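PDB 3E8T: takeout-like protein 1 from Epiphyas postvittana, which probably carries hydrophobic ligands in insects and holds a molecule of ubiquinone-8 in a long internal pocket. Local coordinates for residues V5-N9 / S18-A23; S52-L58 / H96-R102. All coordinates share one frame; numbering follows the deposited sequence. Where two conformers were deposited one is given.

Contact 1: V5-N9 / S18-A23. With UQ8 (Ubiquinone-8), chain B.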
ATOM      1  N   VAL A   5      12.687   5.006  18.480  1.00 27.19           N
ATOM      2  CA  VAL A   5      11.469   5.732  18.056  1.00 26.86           C
ATOM      3  C   VAL A   5      11.325   6.966  18.962  1.00 25.99           C
ATOM      4  O   VAL A   5      11.705   6.970  20.144  1.00 29.86           O
ATOM      5  CB  VAL A   5      10.184   4.833  18.118  1.00 28.79           C
ATOM      6  CG1 VAL A   5       8.894   5.619  17.831  1.00 31.27           C
ATOM      7  CG2 VAL A   5      10.283   3.649  17.148  1.00 29.92           C
ATOM      8  N   GLU A   6      10.822   8.043  18.378  1.00 21.87           N
ATOM      9  CA  GLU A   6      10.423   9.249  19.137  1.00 21.07           C
ATOM     10  C   GLU A   6       9.205   8.905  20.002  1.00 20.90           C
ATOM     11  O   GLU A   6       8.153   8.510  19.495  1.00 22.29           O
ATOM     12  CB  GLU A   6      10.035  10.366  18.171  1.00 21.51           C
ATOM     13  CG  GLU A   6      11.185  10.831  17.265  1.00 22.63           C
ATOM     14  CD  GLU A   6      10.806  11.927  16.298  1.00 23.73           C
ATOM     15  OE1 GLU A   6       9.596  12.240  16.147  1.00 24.99           O
ATOM     16  OE2 GLU A   6      11.723  12.497  15.659  1.00 26.40           O
ATOM     17  N   LYS A   7       9.334   9.069  21.306  1.00 19.97           N
ATOM     18  CA  LYS A   7       8.297   8.760  22.260  1.00 21.45           C
ATOM     19  C   LYS A   7       7.323   9.905  22.374  1.00 20.53           C
ATOM     20  O   LYS A   7       7.733  11.073  22.455  1.00 21.86           O
ATOM     21  CB  LYS A   7       8.890   8.403  23.599  1.00 24.14           C
ATOM     22  CG  LYS A   7       9.558   7.019  23.558  1.00 28.06           C
ATOM     23  CD  LYS A   7       9.957   6.470  24.901  1.00 29.01           C
ATOM     24  CE  LYS A   7       8.955   6.678  26.011  1.00 32.32           C
ATOM     25  NZ  LYS A   7       9.342   5.774  27.145  1.00 35.10           N
ATOM     26  N   CYS A   8       6.039   9.547  22.407  1.00 19.16           N
ATOM     27  CA  CYS A   8       4.917  10.469  22.363  1.00 19.10           C
ATOM     28  C   CYS A   8       3.892  10.094  23.377  1.00 17.67           C
ATOM     29  O   CYS A   8       3.681   8.926  23.685  1.00 19.71           O
ATOM     30  CB  CYS A   8       4.195  10.378  20.975  1.00 20.94           C
ATOM     31  SG  CYS A   8       5.092  10.927  19.627  1.00 23.25           S
ATOM     32  N   ASN A   9       3.183  11.104  23.863  1.00 16.75           N
ATOM     33  CA  ASN A   9       1.857  10.897  24.425  1.00 16.68           C
ATOM     34  C   ASN A   9       0.944  10.498  23.256  1.00 18.96           C
ATOM     35  O   ASN A   9       0.977  11.121  22.230  1.00 17.97           O
ATOM     36  CB  ASN A   9       1.380  12.183  25.118  1.00 14.62           C
ATOM     37  CG  ASN A   9       2.226  12.575  26.285  1.00 14.62           C
ATOM     38  OD1 ASN A   9       2.136  11.957  27.351  1.00 15.00           O
ATOM     39  ND2 ASN A   9       3.094  13.575  26.090  1.00 14.58           N
ATOM     40  N   SER A  18       5.072  13.099  13.606  1.00 16.64           N
ATOM     41  CA  SER A  18       6.516  13.117  13.439  1.00 17.09           C
ATOM     42  C   SER A  18       7.149  11.757  13.785  1.00 16.68           C
ATOM     43  O   SER A  18       8.113  11.352  13.158  1.00 17.17           O
ATOM     44  CB  SER A  18       7.134  14.246  14.274  1.00 18.13           C
ATOM     45  OG  SER A  18       8.566  14.200  14.227  1.00 24.71           O
ATOM     46  N   ALA A  19       6.655  11.093  14.818  1.00 15.81           N
ATOM     47  CA  ALA A  19       7.237   9.812  15.256  1.00 16.47           C
ATOM     48  C   ALA A  19       7.056   8.778  14.149  1.00 16.97           C
ATOM     49  O   ALA A  19       7.965   8.036  13.845  1.00 17.61           O
ATOM     50  CB  ALA A  19       6.635   9.339  16.527  1.00 18.39           C
ATOM     51  N   PHE A  20       5.874   8.746  13.536  1.00 16.44           N
ATOM     52  CA  PHE A  20       5.623   7.791  12.449  1.00 15.87           C
ATOM     53  C   PHE A  20       6.546   8.164  11.287  1.00 16.67           C
ATOM     54  O   PHE A  20       7.161   7.275  10.647  1.00 17.21           O
ATOM     55  CB  PHE A  20       4.163   7.849  11.989  1.00 18.24           C
ATOM     56  CG  PHE A  20       3.205   6.948  12.749  1.00 19.95           C
ATOM     57  CD1 PHE A  20       3.216   6.847  14.129  1.00 21.49           C
ATOM     58  CD2 PHE A  20       2.272   6.166  12.048  1.00 22.40           C
ATOM     59  CE1 PHE A  20       2.343   6.034  14.807  1.00 22.32           C
ATOM     60  CE2 PHE A  20       1.377   5.352  12.743  1.00 23.94           C
ATOM     61  CZ  PHE A  20       1.414   5.281  14.115  1.00 25.35           C
ATOM     62  N   GLN A  21       6.630   9.446  10.981  1.00 16.36           N
ATOM     63  CA  GLN A  21       7.484   9.900   9.894  1.00 16.50           C
ATOM     64  C   GLN A  21       8.951   9.488  10.072  1.00 17.54           C
ATOM     65  O   GLN A  21       9.593   9.046   9.135  1.00 18.67           O
ATOM     66  CB  GLN A  21       7.394  11.408   9.720  1.00 16.09           C
ATOM     67  CG  GLN A  21       8.153  11.960   8.522  1.00 17.15           C
ATOM     68  CD  GLN A  21       7.479  11.545   7.234  1.00 16.76           C
ATOM     69  OE1 GLN A  21       6.520  12.184   6.843  1.00 19.02           O
ATOM     70  NE2 GLN A  21       8.006  10.526   6.559  1.00 18.74           N
ATOM     71  N   GLN A  22       9.509   9.658  11.271  0.50 17.90           N
ATOM     72  CA  GLN A  22      10.938   9.400  11.467  0.50 18.87           C
ATOM     73  C   GLN A  22      11.258   7.928  11.534  0.50 19.96           C
ATOM     74  O   GLN A  22      12.378   7.532  11.203  0.50 22.07           O
ATOM     75  CB  GLN A  22      11.458  10.096  12.714  0.50 19.81           C
ATOM     76  CG  GLN A  22      11.432  11.579  12.600  0.50 20.98           C
ATOM     77  CD  GLN A  22      12.226  12.084  11.423  0.50 24.33           C
ATOM     78  OE1 GLN A  22      11.664  12.588  10.433  0.50 26.53           O
ATOM     79  NE2 GLN A  22      13.541  11.920  11.501  0.50 25.66           N
ATOM     80  N   ALA A  23      10.300   7.133  11.978  1.00 18.12           N
ATOM     81  CA  ALA A  23      10.490   5.667  12.009  1.00 19.55           C
ATOM     82  C   ALA A  23      10.250   4.955  10.696  1.00 18.71           C
ATOM     83  O   ALA A  23      10.806   3.877  10.465  1.00 20.10           O
ATOM     84  CB  ALA A  23       9.567   5.082  13.014  1.00 19.93           C
TER
HETATM   85  C45 UQ8 B 221      -3.442  -3.993 -17.330  1.00 41.01           C
HETATM   86  C44 UQ8 B 221      -4.601  -2.996 -17.239  1.00 39.34           C
HETATM   87  C46 UQ8 B 221      -5.030  -2.621 -18.632  1.00 40.20           C
HETATM   88  C43 UQ8 B 221      -4.256  -1.753 -16.440  1.00 39.20           C
HETATM   89  C42 UQ8 B 221      -3.535  -2.109 -15.131  1.00 36.40           C
HETATM   90  C41 UQ8 B 221      -4.519  -2.772 -14.177  1.00 33.97           C
HETATM   91  C39 UQ8 B 221      -4.346  -2.217 -12.779  1.00 33.04           C
HETATM   92  C40 UQ8 B 221      -4.048  -3.128 -11.590  1.00 37.10           C
HETATM   93  C38 UQ8 B 221      -4.532  -0.879 -12.558  1.00 29.04           C
HETATM   94  C37 UQ8 B 221      -4.394  -0.257 -11.325  1.00 27.70           C
HETATM   95  C36 UQ8 B 221      -4.378   1.242 -11.625  1.00 27.10           C
HETATM   96  C34 UQ8 B 221      -4.054   2.090 -10.409  1.00 26.04           C
HETATM   97  C35 UQ8 B 221      -3.831   3.435 -10.667  1.00 27.64           C
HETATM   98  C33 UQ8 B 221      -3.915   1.519  -9.146  1.00 24.02           C
HETATM   99  C32 UQ8 B 221      -3.658   2.150  -7.933  1.00 27.74           C
HETATM  100  C31 UQ8 B 221      -2.966   1.124  -6.997  1.00 25.98           C
HETATM  101  C29 UQ8 B 221      -2.776   1.633  -5.575  1.00 27.81           C
HETATM  102  C30 UQ8 B 221      -3.935   2.388  -4.849  1.00 29.58           C
HETATM  103  C28 UQ8 B 221      -1.564   1.428  -4.924  1.00 30.30           C
HETATM  104  C27 UQ8 B 221      -1.266   1.846  -3.633  1.00 29.80           C
HETATM  105  C26 UQ8 B 221      -0.261   0.906  -2.950  1.00 29.70           C
HETATM  106  C24 UQ8 B 221       0.238   1.509  -1.632  1.00 29.29           C
HETATM  107  C25 UQ8 B 221       1.145   2.751  -1.634  1.00 31.99           C
HETATM  108  C23 UQ8 B 221      -0.140   0.933  -0.439  1.00 28.86           C
HETATM  109  C22 UQ8 B 221       0.224   1.339   0.848  1.00 31.24           C
HETATM  110  C21 UQ8 B 221      -0.534   0.540   1.909  1.00 33.40           C
HETATM  111  C19 UQ8 B 221      -0.485   1.123   3.322  1.00 34.02           C
HETATM  112  C20 UQ8 B 221      -1.401   0.380   4.293  1.00 34.05           C
HETATM  113  C18 UQ8 B 221       0.942   1.290   3.862  1.00 35.70           C
HETATM  114  C17 UQ8 B 221       0.937   1.783   5.317  1.00 38.34           C
HETATM  115  C16 UQ8 B 221       2.275   2.412   5.741  1.00 42.71           C
HETATM  116  C14 UQ8 B 221       2.309   2.516   7.262  1.00 45.11           C
HETATM  117  C15 UQ8 B 221       1.025   2.915   8.012  1.00 46.33           C
HETATM  118  C13 UQ8 B 221       3.466   2.229   7.983  1.00 46.25           C
HETATM  119  C12 UQ8 B 221       3.526   2.294   9.372  1.00 46.77           C
HETATM  120  C11 UQ8 B 221       4.935   2.609   9.916  1.00 49.12           C
HETATM  121  C9  UQ8 B 221       4.868   3.263  11.309  1.00 50.96           C
HETATM  122  C10 UQ8 B 221       3.510   3.043  11.997  1.00 51.64           C
HETATM  123  C8  UQ8 B 221       6.014   2.724  12.160  1.00 51.26           C
HETATM  124  C7  UQ8 B 221       5.538   1.805  13.290  1.00 62.77           C
HETATM  125  C6  UQ8 B 221       5.068   2.575  14.548  1.00 52.06           C
HETATM  126  C1  UQ8 B 221       3.889   2.180  15.192  1.00 54.07           C
HETATM  127  C1M UQ8 B 221       3.176   1.103  14.665  1.00 59.53           C
HETATM  128  C2  UQ8 B 221       3.414   2.840  16.332  1.00 54.90           C
HETATM  129  O2  UQ8 B 221       2.377   2.488  16.900  1.00 50.23           O
HETATM  130  C3  UQ8 B 221       4.123   3.910  16.855  1.00 53.03           C
HETATM  131  O3  UQ8 B 221       3.660   4.550  17.966  1.00 53.28           O
HETATM  132  C3M UQ8 B 221       4.105   3.876  19.142  1.00 57.12           C
HETATM  133  C4  UQ8 B 221       5.294   4.331  16.237  1.00 51.72           C
HETATM  134  O4  UQ8 B 221       5.979   5.388  16.768  1.00 54.07           O
HETATM  135  C4M UQ8 B 221       5.116   6.525  16.922  1.00 55.49           C
HETATM  136  C5  UQ8 B 221       5.761   3.670  15.092  1.00 57.52           C
HETATM  137  O5  UQ8 B 221       6.810   4.060  14.570  1.00 56.03           O
HETATM  138  O   HOH W   1      10.261   7.851  15.599  1.00 22.37           O
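Glu6 reaches across to Ser18, Ala19 and Gln22 and fastens the N-terminal segment to helix 13-28, at the quinone end of the ligand pocket of this takeout (JHBP-family) fold. Its CB rests on the methyl of Ala19, with CB to CB 3.9 Å. From there CG stands anti to the carbonyl carbon (chi1 -63°) and the chain runs on extended, which carries CD past Ala19 to a place between Ser18 OG and Gln22 CG. At the tip the two oxygens part company. OE1 accepts a hydrogen bond from Ser18 OG at 2.9 Å through its syn lone pair, whereas OE2 lies against the aliphatic Gln22 CG at 3.2 Å. A glutamate suits this place because it has the length to reach the helix and an acceptor to offer the serine. A water adds a second tie, accepting from Glu6 N and donating to Ala19 O.

Ala19 and Ala23 have only methyls, so segment 5-9 and the quinone can come close; Ala23 CB lies 3.3 Å from the quinone oxygen O5. The Ala19 methyl is met by Cys8 SG, which is bonded to Cys15, and by the ligand methoxy carbon C4M, 3.2 Å from Ala19 CB. Phe20 points away from segment 5-9 and supplies a broad apolar surface to the ligand: the methyl C10 of the first isoprene unit lies over one face of its ring, 3.2 Å from CE2, and CE1 comes within 3.4 Å of quinone carbon C3. A serine in its place would probably leave C10 and the quinone ring without this apolar support and open a gap beneath them. Val5 also meets the ligand: its CG1, anti to the backbone N, stops 3.1 Å from the methoxy oxygen O4.

Contact 2: S52-L58 / H96-R102. With UQ8 (Ubiquinone-8), chain B.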
ATOM      1  N   SER A  52     -15.101  -5.558 -13.781  1.00 12.24           N
ATOM      2  CA  SER A  52     -15.510  -4.629 -14.803  1.00 13.29           C
ATOM      3  C   SER A  52     -15.140  -5.069 -16.215  1.00 14.05           C
ATOM      4  O   SER A  52     -14.924  -4.242 -17.083  1.00 15.61           O
ATOM      5  CB  SER A  52     -15.004  -3.243 -14.514  1.00 16.16           C
ATOM      6  OG  SER A  52     -15.655  -2.755 -13.336  1.00 19.51           O
ATOM      7  N   GLY A  53     -15.080  -6.377 -16.439  1.00 12.23           N
ATOM      8  CA  GLY A  53     -14.728  -6.896 -17.742  1.00 12.84           C
ATOM      9  C   GLY A  53     -13.240  -7.150 -17.996  1.00 11.40           C
ATOM     10  O   GLY A  53     -12.928  -7.694 -19.042  1.00 11.65           O
ATOM     11  N   LEU A  54     -12.379  -6.745 -17.073  1.00 10.89           N
ATOM     12  CA  LEU A  54     -10.945  -6.946 -17.186  1.00 10.29           C
ATOM     13  C   LEU A  54     -10.522  -8.148 -16.364  1.00  9.64           C
ATOM     14  O   LEU A  54     -10.803  -8.203 -15.162  1.00 11.63           O
ATOM     15  CB  LEU A  54     -10.175  -5.703 -16.693  1.00 10.73           C
ATOM     16  CG  LEU A  54      -8.666  -5.842 -16.670  1.00 10.92           C
ATOM     17  CD1 LEU A  54      -8.093  -6.009 -18.061  1.00 12.36           C
ATOM     18  CD2 LEU A  54      -8.040  -4.582 -16.001  1.00 12.12           C
ATOM     19  N   GLN A  55      -9.819  -9.076 -17.000  1.00 10.00           N
ATOM     20  CA  GLN A  55      -9.126 -10.132 -16.305  1.00  9.70           C
ATOM     21  C   GLN A  55      -7.641  -9.821 -16.249  1.00 10.23           C
ATOM     22  O   GLN A  55      -7.015  -9.662 -17.290  1.00 12.00           O
ATOM     23  CB  GLN A  55      -9.335 -11.467 -16.987  1.00 12.26           C
ATOM     24  CG  GLN A  55     -10.785 -11.931 -16.927  1.00 14.56           C
ATOM     25  CD  GLN A  55     -11.666 -11.327 -17.983  1.00 16.79           C
ATOM     26  OE1 GLN A  55     -11.345 -11.327 -19.154  1.00 17.51           O
ATOM     27  NE2 GLN A  55     -12.807 -10.774 -17.551  1.00 16.96           N
ATOM     28  N   PHE A  56      -7.098  -9.700 -15.044  1.00 10.13           N
ATOM     29  CA  PHE A  56      -5.730  -9.260 -14.838  1.00 10.10           C
ATOM     30  C   PHE A  56      -5.017 -10.160 -13.858  1.00 10.53           C
ATOM     31  O   PHE A  56      -5.613 -10.586 -12.875  1.00 13.36           O
ATOM     32  CB  PHE A  56      -5.772  -7.847 -14.249  1.00 12.24           C
ATOM     33  CG  PHE A  56      -4.430  -7.209 -14.039  1.00 13.26           C
ATOM     34  CD1 PHE A  56      -3.755  -6.603 -15.086  1.00 14.58           C
ATOM     35  CD2 PHE A  56      -3.859  -7.210 -12.748  1.00 14.36           C
ATOM     36  CE1 PHE A  56      -2.447  -5.998 -14.823  1.00 15.60           C
ATOM     37  CE2 PHE A  56      -2.625  -6.607 -12.515  1.00 15.95           C
ATOM     38  CZ  PHE A  56      -1.966  -6.030 -13.555  1.00 15.83           C
ATOM     39  N   THR A  57      -3.744 -10.444 -14.129  1.00  9.95           N
ATOM     40  CA  THR A  57      -2.898 -11.126 -13.183  1.00 10.70           C
ATOM     41  C   THR A  57      -1.592 -10.352 -13.036  1.00 10.56           C
ATOM     42  O   THR A  57      -1.118  -9.716 -13.995  1.00 10.84           O
ATOM     43  CB  THR A  57      -2.593 -12.563 -13.586  1.00 13.46           C
ATOM     44  OG1 THR A  57      -1.736 -12.589 -14.715  1.00 16.75           O
ATOM     45  CG2 THR A  57      -3.844 -13.357 -13.864  1.00 15.63           C
ATOM     46  N   LEU A  58      -1.001 -10.416 -11.838  1.00 10.54           N
ATOM     47  CA  LEU A  58       0.325  -9.870 -11.622  1.00 11.28           C
ATOM     48  C   LEU A  58       1.137 -10.842 -10.798  1.00 12.17           C
ATOM     49  O   LEU A  58       0.718 -11.220  -9.685  1.00 13.13           O
ATOM     50  CB  LEU A  58       0.289  -8.523 -10.938  1.00 11.76           C
ATOM     51  CG  LEU A  58       1.605  -7.760 -10.888  1.00 12.43           C
ATOM     52  CD1 LEU A  58       1.986  -7.242 -12.270  1.00 13.82           C
ATOM     53  CD2 LEU A  58       1.540  -6.613  -9.876  1.00 13.21           C
ATOM     54  N   HIS A  96       5.185  -8.990 -13.697  1.00 10.10           N
ATOM     55  CA  HIS A  96       4.784  -9.705 -14.895  1.00 10.55           C
ATOM     56  C   HIS A  96       3.279  -9.805 -14.918  1.00  9.70           C
ATOM     57  O   HIS A  96       2.684 -10.434 -14.019  1.00 10.92           O
ATOM     58  CB  HIS A  96       5.419 -11.108 -14.849  1.00 10.82           C
ATOM     59  CG  HIS A  96       4.954 -12.026 -15.911  1.00 14.50           C
ATOM     60  ND1 HIS A  96       4.996 -13.397 -15.760  1.00 20.74           N
ATOM     61  CD2 HIS A  96       4.358 -11.790 -17.089  1.00 16.88           C
ATOM     62  CE1 HIS A  96       4.499 -13.961 -16.853  1.00 20.68           C
ATOM     63  NE2 HIS A  96       4.128 -13.000 -17.690  1.00 21.06           N
ATOM     64  N   TYR A  97       2.649  -9.130 -15.880  1.00  9.87           N
ATOM     65  CA  TYR A  97       1.188  -9.077 -15.932  1.00  9.96           C
ATOM     66  C   TYR A  97       0.642  -9.893 -17.088  1.00  9.70           C
ATOM     67  O   TYR A  97       1.322 -10.166 -18.067  1.00 10.35           O
ATOM     68  CB  TYR A  97       0.676  -7.593 -16.112  1.00 10.59           C
ATOM     69  CG  TYR A  97       0.704  -7.121 -17.540  1.00  9.34           C
ATOM     70  CD1 TYR A  97      -0.430  -7.170 -18.308  1.00 10.50           C
ATOM     71  CD2 TYR A  97       1.866  -6.729 -18.150  1.00  9.63           C
ATOM     72  CE1 TYR A  97      -0.390  -6.896 -19.631  1.00  9.59           C
ATOM     73  CE2 TYR A  97       1.897  -6.475 -19.495  1.00  9.16           C
ATOM     74  CZ  TYR A  97       0.761  -6.572 -20.227  1.00  9.95           C
ATOM     75  OH  TYR A  97       0.773  -6.342 -21.575  1.00 10.60           O
ATOM     76  N   THR A  98      -0.635 -10.241 -16.913  1.00  9.86           N
ATOM     77  CA  THR A  98      -1.442 -10.671 -18.043  1.00 10.77           C
ATOM     78  C   THR A  98      -2.733  -9.888 -18.016  1.00 10.57           C
ATOM     79  O   THR A  98      -3.209  -9.493 -16.942  1.00 10.84           O
ATOM     80  CB  THR A  98      -1.726 -12.177 -18.135  1.00 13.47           C
ATOM     81  OG1 THR A  98      -2.651 -12.553 -17.121  1.00 16.93           O
ATOM     82  CG2 THR A  98      -0.459 -13.009 -18.063  1.00 15.88           C
ATOM     83  N   ALA A  99      -3.290  -9.643 -19.193  1.00  9.86           N
ATOM     84  CA  ALA A  99      -4.550  -8.952 -19.312  1.00 11.14           C
ATOM     85  C   ALA A  99      -5.380  -9.618 -20.406  1.00 11.32           C
ATOM     86  O   ALA A  99      -4.872  -9.992 -21.476  1.00 12.25           O
ATOM     87  CB  ALA A  99      -4.309  -7.480 -19.636  1.00 12.12           C
ATOM     88  N   GLY A 100      -6.701  -9.650 -20.183  1.00 10.00           N
ATOM     89  CA  GLY A 100      -7.635 -10.115 -21.156  1.00  9.75           C
ATOM     90  C   GLY A 100      -8.987  -9.459 -20.915  1.00  9.62           C
ATOM     91  O   GLY A 100      -9.207  -8.854 -19.871  1.00 10.23           O
ATOM     92  N   GLY A 101      -9.894  -9.608 -21.864  1.00 10.01           N
ATOM     93  CA  GLY A 101     -11.221  -9.034 -21.712  1.00 10.70           C
ATOM     94  C   GLY A 101     -11.228  -7.629 -22.302  1.00 10.96           C
ATOM     95  O   GLY A 101     -10.841  -7.381 -23.455  1.00 10.76           O
ATOM     96  N   ARG A 102     -11.614  -6.664 -21.484  1.00 12.16           N
ATOM     97  CA  ARG A 102     -11.679  -5.291 -21.938  1.00 13.67           C
ATOM     98  C   ARG A 102     -11.288  -4.356 -20.820  1.00 12.71           C
ATOM     99  O   ARG A 102     -11.383  -4.684 -19.635  1.00 13.49           O
ATOM    100  CB  ARG A 102     -13.025  -4.865 -22.404  1.00 16.90           C
ATOM    101  CG  ARG A 102     -14.039  -5.003 -21.425  1.00 17.31           C
ATOM    102  CD  ARG A 102     -15.481  -4.514 -21.914  1.00 19.98           C
ATOM    103  NE  ARG A 102     -16.464  -4.831 -20.880  1.00 21.82           N
ATOM    104  CZ  ARG A 102     -16.720  -4.104 -19.806  1.00 21.20           C
ATOM    105  NH1 ARG A 102     -16.215  -2.894 -19.638  1.00 23.89           N
ATOM    106  NH2 ARG A 102     -17.593  -4.561 -18.900  1.00 23.29           N
TER
HETATM  107  C45 UQ8 B 221      -3.442  -3.993 -17.330  1.00 41.01           C
HETATM  108  C44 UQ8 B 221      -4.601  -2.996 -17.239  1.00 39.34           C
HETATM  109  C46 UQ8 B 221      -5.030  -2.621 -18.632  1.00 40.20           C
HETATM  110  C43 UQ8 B 221      -4.256  -1.753 -16.440  1.00 39.20           C
HETATM  111  C42 UQ8 B 221      -3.535  -2.109 -15.131  1.00 36.40           C
HETATM  112  C41 UQ8 B 221      -4.519  -2.772 -14.177  1.00 33.97           C
HETATM  113  C39 UQ8 B 221      -4.346  -2.217 -12.779  1.00 33.04           C
HETATM  114  C40 UQ8 B 221      -4.048  -3.128 -11.590  1.00 37.10           C
HETATM  115  C38 UQ8 B 221      -4.532  -0.879 -12.558  1.00 29.04           C
HETATM  116  C37 UQ8 B 221      -4.394  -0.257 -11.325  1.00 27.70           C
HETATM  117  C36 UQ8 B 221      -4.378   1.242 -11.625  1.00 27.10           C
HETATM  118  C34 UQ8 B 221      -4.054   2.090 -10.409  1.00 26.04           C
HETATM  119  C35 UQ8 B 221      -3.831   3.435 -10.667  1.00 27.64           C
HETATM  120  C33 UQ8 B 221      -3.915   1.519  -9.146  1.00 24.02           C
HETATM  121  C32 UQ8 B 221      -3.658   2.150  -7.933  1.00 27.74           C
HETATM  122  C31 UQ8 B 221      -2.966   1.124  -6.997  1.00 25.98           C
HETATM  123  C29 UQ8 B 221      -2.776   1.633  -5.575  1.00 27.81           C
HETATM  124  C30 UQ8 B 221      -3.935   2.388  -4.849  1.00 29.58           C
HETATM  125  C28 UQ8 B 221      -1.564   1.428  -4.924  1.00 30.30           C
HETATM  126  C27 UQ8 B 221      -1.266   1.846  -3.633  1.00 29.80           C
HETATM  127  C26 UQ8 B 221      -0.261   0.906  -2.950  1.00 29.70           C
HETATM  128  C24 UQ8 B 221       0.238   1.509  -1.632  1.00 29.29           C
HETATM  129  C25 UQ8 B 221       1.145   2.751  -1.634  1.00 31.99           C
HETATM  130  C23 UQ8 B 221      -0.140   0.933  -0.439  1.00 28.86           C
HETATM  131  C22 UQ8 B 221       0.224   1.339   0.848  1.00 31.24           C
HETATM  132  C21 UQ8 B 221      -0.534   0.540   1.909  1.00 33.40           C
HETATM  133  C19 UQ8 B 221      -0.485   1.123   3.322  1.00 34.02           C
HETATM  134  C20 UQ8 B 221      -1.401   0.380   4.293  1.00 34.05           C
HETATM  135  C18 UQ8 B 221       0.942   1.290   3.862  1.00 35.70           C
HETATM  136  C17 UQ8 B 221       0.937   1.783   5.317  1.00 38.34           C
HETATM  137  C16 UQ8 B 221       2.275   2.412   5.741  1.00 42.71           C
HETATM  138  C14 UQ8 B 221       2.309   2.516   7.262  1.00 45.11           C
HETATM  139  C15 UQ8 B 221       1.025   2.915   8.012  1.00 46.33           C
HETATM  140  C13 UQ8 B 221       3.466   2.229   7.983  1.00 46.25           C
HETATM  141  C12 UQ8 B 221       3.526   2.294   9.372  1.00 46.77           C
HETATM  142  C11 UQ8 B 221       4.935   2.609   9.916  1.00 49.12           C
HETATM  143  C9  UQ8 B 221       4.868   3.263  11.309  1.00 50.96           C
HETATM  144  C10 UQ8 B 221       3.510   3.043  11.997  1.00 51.64           C
HETATM  145  C8  UQ8 B 221       6.014   2.724  12.160  1.00 51.26           C
HETATM  146  C7  UQ8 B 221       5.538   1.805  13.290  1.00 62.77           C
HETATM  147  C6  UQ8 B 221       5.068   2.575  14.548  1.00 52.06           C
HETATM  148  C1  UQ8 B 221       3.889   2.180  15.192  1.00 54.07           C
HETATM  149  C1M UQ8 B 221       3.176   1.103  14.665  1.00 59.53           C
HETATM  150  C2  UQ8 B 221       3.414   2.840  16.332  1.00 54.90           C
HETATM  151  O2  UQ8 B 221       2.377   2.488  16.900  1.00 50.23           O
HETATM  152  C3  UQ8 B 221       4.123   3.910  16.855  1.00 53.03           C
HETATM  153  O3  UQ8 B 221       3.660   4.550  17.966  1.00 53.28           O
HETATM  154  C3M UQ8 B 221       4.105   3.876  19.142  1.00 57.12           C
HETATM  155  C4  UQ8 B 221       5.294   4.331  16.237  1.00 51.72           C
HETATM  156  O4  UQ8 B 221       5.979   5.388  16.768  1.00 54.07           O
HETATM  157  C4M UQ8 B 221       5.116   6.525  16.922  1.00 55.49           C
HETATM  158  C5  UQ8 B 221       5.761   3.670  15.092  1.00 57.52           C
HETATM  159  O5  UQ8 B 221       6.810   4.060  14.570  1.00 56.03           O
HETATM  160  O   HOH W   2     -12.789  -2.943 -17.969  1.00 14.78           O
HETATM  161  O   HOH W   3      -5.385 -12.098 -17.572  1.00 19.00           O
HETATM  162  O   HOH W   4       1.014 -12.637 -14.647  1.00 15.46           O
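Thr57 and Thr98 face each other with nearly the same first torsion, chi1 70° and 72°, which sets each OG1 between its own backbone N and carbonyl carbon and brings the two hydroxyls to a hydrogen bond of 2.6 Å between Thr57 OG1 and Thr98 OG1. Waters extend this pair both ways, one joining Thr57 OG1 to His96 O, the other bonded to Thr98 OG1 and, weakly, to Gln55 O. On the face of Phe56, Ala99, Leu58 and Tyr97, the Phe56 CG is anti to the backbone N (chi1 -177°), and the Phe56 and Tyr97 side chains cross at about a right angle, Phe56 CE1 lying 3.7 Å from Tyr97 CB. The same CE1 touches the ubiquinone tail at C45, 3.4 Å away, and the chain carbon C41 sits over one face of the ring, so a large apolar side chain fits this wall of the pocket.

The two segments are the far end of the antiparallel hairpin formed by strands 54-77 and 82-100, part of the curved sheet that wraps the long helix 182-211. Thr57 with Thr98 and Gln55 with Gly100 are hydrogen-bonded pairs, each joined by two backbone bonds. Where the chain turns a corner, Gly101 has positive phi, and a CB there would collide with Gly53 O. Beyond it, Arg102 N donates to Gly53 O at 3.0 Å. The Arg102 guanidinium lays one face over Ser52 O and Gly53 CA, while its NH1 bonds to Leu104 O, and a water donates to both Ser52 O and Arg102 O.

From the N terminus, contact 1 comes first, closing a short circuit with eight residues between its segments, five of them helical, and folding the opening segment back on helix 13-28. The chain then runs through strand 42-51 and turns into contact 2, which opens at 52-58 and closes at 96-102 after 37 intervening residues, mostly the two long strands of one hairpin. The contacts are therefore in series, neither nested nor crossed. The centres of contacts 1 and 2 lie about 40 Å apart, on opposite sides of the chain's centre. Ubiquinone-8 spans the distance: contact 1 meets its quinone head and first isoprene unit, and contact 2 the far end of its tail.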